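PDB 5LHJ: leucine aminopeptidase 2, chloroplastic from Streptomyces sp. BC16019, which works as an M17-family metalloaminopeptidase in the maturation of the peptide bottromycin, probably by removing N-terminal amino acids. Local coordinates for residues Ala372-Ala377 against Trp458-Ile463. Numbering follows the deposited sequence.
Sequences ATLTSA and WAHLDI
Asp462 reaches across to the loop of 373-375 and holds it with both carboxylate oxygens. Its CG, anti to the backbone N (chi1 -171°), leads out from the strand end toward the loop. OD1 takes Leu374 N at 3.0 Å from above the carboxylate plane, plus a weak bond from Thr375 N; OD2 accepts the Thr375 hydroxyl on the syn side, OG1 to OD2 2.7 Å, and OG1 also bonds Thr441 OG1. At the start of this loop, Ala372 pairs in parallel register with Asp462: Ala372 N meets Leu461 O at 3.0 Å, Ile463 N meets Ala372 O at 2.9 Å. An alanine in place of Asp462 would probably leave Leu374 N without this acceptor, cost the Thr375 hydroxyl one bond and free the loop to shift. Between the segments Leu374, partly exposed and touched also by helices 345-358 and 440-449, packs more sparsely: its CD2 meets the His460 ring obliquely, 3.6 Å from CE1, while His460 ND1 bonds Asp370. Exposed Ser376 points its CB away. Thr373, centre of an inverse gamma turn, bonds Lys261 NZ through O and Asp284 through OG1; both partners bind manganese in this protein, though none is bound to this chain here, placing the loop beside the M17 two-metal site.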
loop_
_atom_site.group_PDB
_atom_site.type_symbol
_atom_site.label_atom_id
_atom_site.label_comp_id
_atom_site.label_asym_id
_atom_site.label_seq_id
_atom_site.Cartn_x
_atom_site.Cartn_y
_atom_site.Cartn_z
ATOM N N ALA A 372 25.286 17.214 -2.961
ATOM C CA ALA A 372 24.752 15.871 -3.121
ATOM C C ALA A 372 23.248 15.865 -3.270
ATOM O O ALA A 372 22.548 16.632 -2.614
ATOM C CB ALA A 372 25.174 15.008 -1.935
ATOM N N THR A 373 22.753 15.011 -4.162
ATOM C CA THR A 373 21.321 14.687 -4.236
ATOM C C THR A 373 21.064 13.621 -3.169
ATOM O O THR A 373 21.041 12.414 -3.452
ATOM C CB THR A 373 20.945 14.192 -5.637
ATOM O OG1 THR A 373 21.838 13.139 -6.028
ATOM C CG2 THR A 373 21.059 15.338 -6.645
ATOM N N LEU A 374 20.900 14.061 -1.928
ATOM C CA LEU A 374 21.066 13.152 -0.801
ATOM C C LEU A 374 19.771 12.556 -0.275
ATOM O O LEU A 374 19.698 11.342 -0.136
ATOM C CB LEU A 374 21.876 13.811 0.326
ATOM C CG LEU A 374 22.642 12.854 1.245
ATOM C CD1 LEU A 374 23.678 12.044 0.469
ATOM C CD2 LEU A 374 23.297 13.617 2.372
ATOM N N THR A 375 18.758 13.378 0.004
ATOM C CA THR A 375 17.570 12.887 0.717
ATOM C C THR A 375 16.274 13.301 0.067
ATOM O O THR A 375 16.167 14.416 -0.432
ATOM C CB THR A 375 17.532 13.365 2.184
ATOM O OG1 THR A 375 17.335 14.792 2.247
ATOM C CG2 THR A 375 18.807 12.976 2.888
ATOM N N SER A 376 15.289 12.416 0.123
ATOM C CA SER A 376 13.962 12.706 -0.406
ATOM C C SER A 376 13.112 13.469 0.602
ATOM O O SER A 376 12.154 14.126 0.211
ATOM C CB SER A 376 13.263 11.416 -0.813
ATOM O OG SER A 376 13.173 10.534 0.301
ATOM N N ALA A 377 13.468 13.408 1.886
ATOM C CA ALA A 377 12.665 14.015 2.949
ATOM C C ALA A 377 12.627 15.535 2.813
ATOM O O ALA A 377 11.595 16.136 3.116
ATOM C CB ALA A 377 13.192 13.608 4.315
ATOM N N TRP A 458 32.853 23.984 7.034
ATOM C CA TRP A 458 32.186 23.059 6.131
ATOM C C TRP A 458 30.753 23.475 5.876
ATOM O O TRP A 458 30.078 23.985 6.776
ATOM C CB TRP A 458 32.250 21.645 6.727
ATOM C CG TRP A 458 31.262 20.633 6.208
ATOM C CD1 TRP A 458 31.334 19.917 5.037
ATOM C CD2 TRP A 458 30.071 20.204 6.869
ATOM N NE1 TRP A 458 30.240 19.081 4.928
ATOM C CE2 TRP A 458 29.457 19.235 6.049
ATOM C CE3 TRP A 458 29.454 20.554 8.078
ATOM C CZ2 TRP A 458 28.262 18.608 6.407
ATOM C CZ3 TRP A 458 28.248 19.926 8.428
ATOM C CH2 TRP A 458 27.674 18.977 7.593
ATOM N N ALA A 459 30.312 23.267 4.636
ATOM C CA ALA A 459 28.914 23.408 4.262
ATOM C C ALA A 459 28.481 22.213 3.420
ATOM O O ALA A 459 29.276 21.635 2.673
ATOM C CB ALA A 459 28.676 24.710 3.495
ATOM N N HIS A 460 27.199 21.871 3.539
ATOM C CA HIS A 460 26.588 20.742 2.839
ATOM C C HIS A 460 25.357 21.252 2.088
ATOM O O HIS A 460 24.480 21.901 2.686
ATOM C CB HIS A 460 26.235 19.666 3.870
ATOM C CG HIS A 460 25.191 18.681 3.431
ATOM N ND1 HIS A 460 25.329 17.885 2.313
ATOM C CD2 HIS A 460 24.005 18.342 3.989
ATOM C CE1 HIS A 460 24.261 17.119 2.184
ATOM N NE2 HIS A 460 23.450 17.363 3.201
ATOM N N LEU A 461 25.310 20.973 0.784
ATOM C CA LEU A 461 24.178 21.351 -0.064
ATOM C C LEU A 461 23.429 20.091 -0.489
ATOM O O LEU A 461 23.985 19.267 -1.202
ATOM C CB LEU A 461 24.662 22.090 -1.311
ATOM C CG LEU A 461 25.518 23.341 -1.153
ATOM C CD1 LEU A 461 25.698 24.060 -2.494
ATOM C CD2 LEU A 461 24.908 24.282 -0.165
ATOM N N ASP A 462 22.186 19.939 -0.035
ATOM C CA ASP A 462 21.355 18.789 -0.399
ATOM C C ASP A 462 20.419 19.255 -1.516
ATOM O O ASP A 462 19.517 20.054 -1.272
ATOM C CB ASP A 462 20.590 18.270 0.818
ATOM C CG ASP A 462 19.860 16.936 0.565
ATOM O OD1 ASP A 462 19.693 16.485 -0.600
ATOM O OD2 ASP A 462 19.431 16.327 1.575
ATOM N N ILE A 463 20.670 18.782 -2.738
ATOM C CA ILE A 463 20.005 19.320 -3.931
ATOM C C ILE A 463 19.140 18.275 -4.651
ATOM O O ILE A 463 18.873 18.410 -5.841
ATOM C CB ILE A 463 21.028 19.953 -4.898
ATOM C CG1 ILE A 463 22.034 18.918 -5.429
ATOM C CG2 ILE A 463 21.763 21.102 -4.202
ATOM C CD1 ILE A 463 22.806 19.371 -6.655
#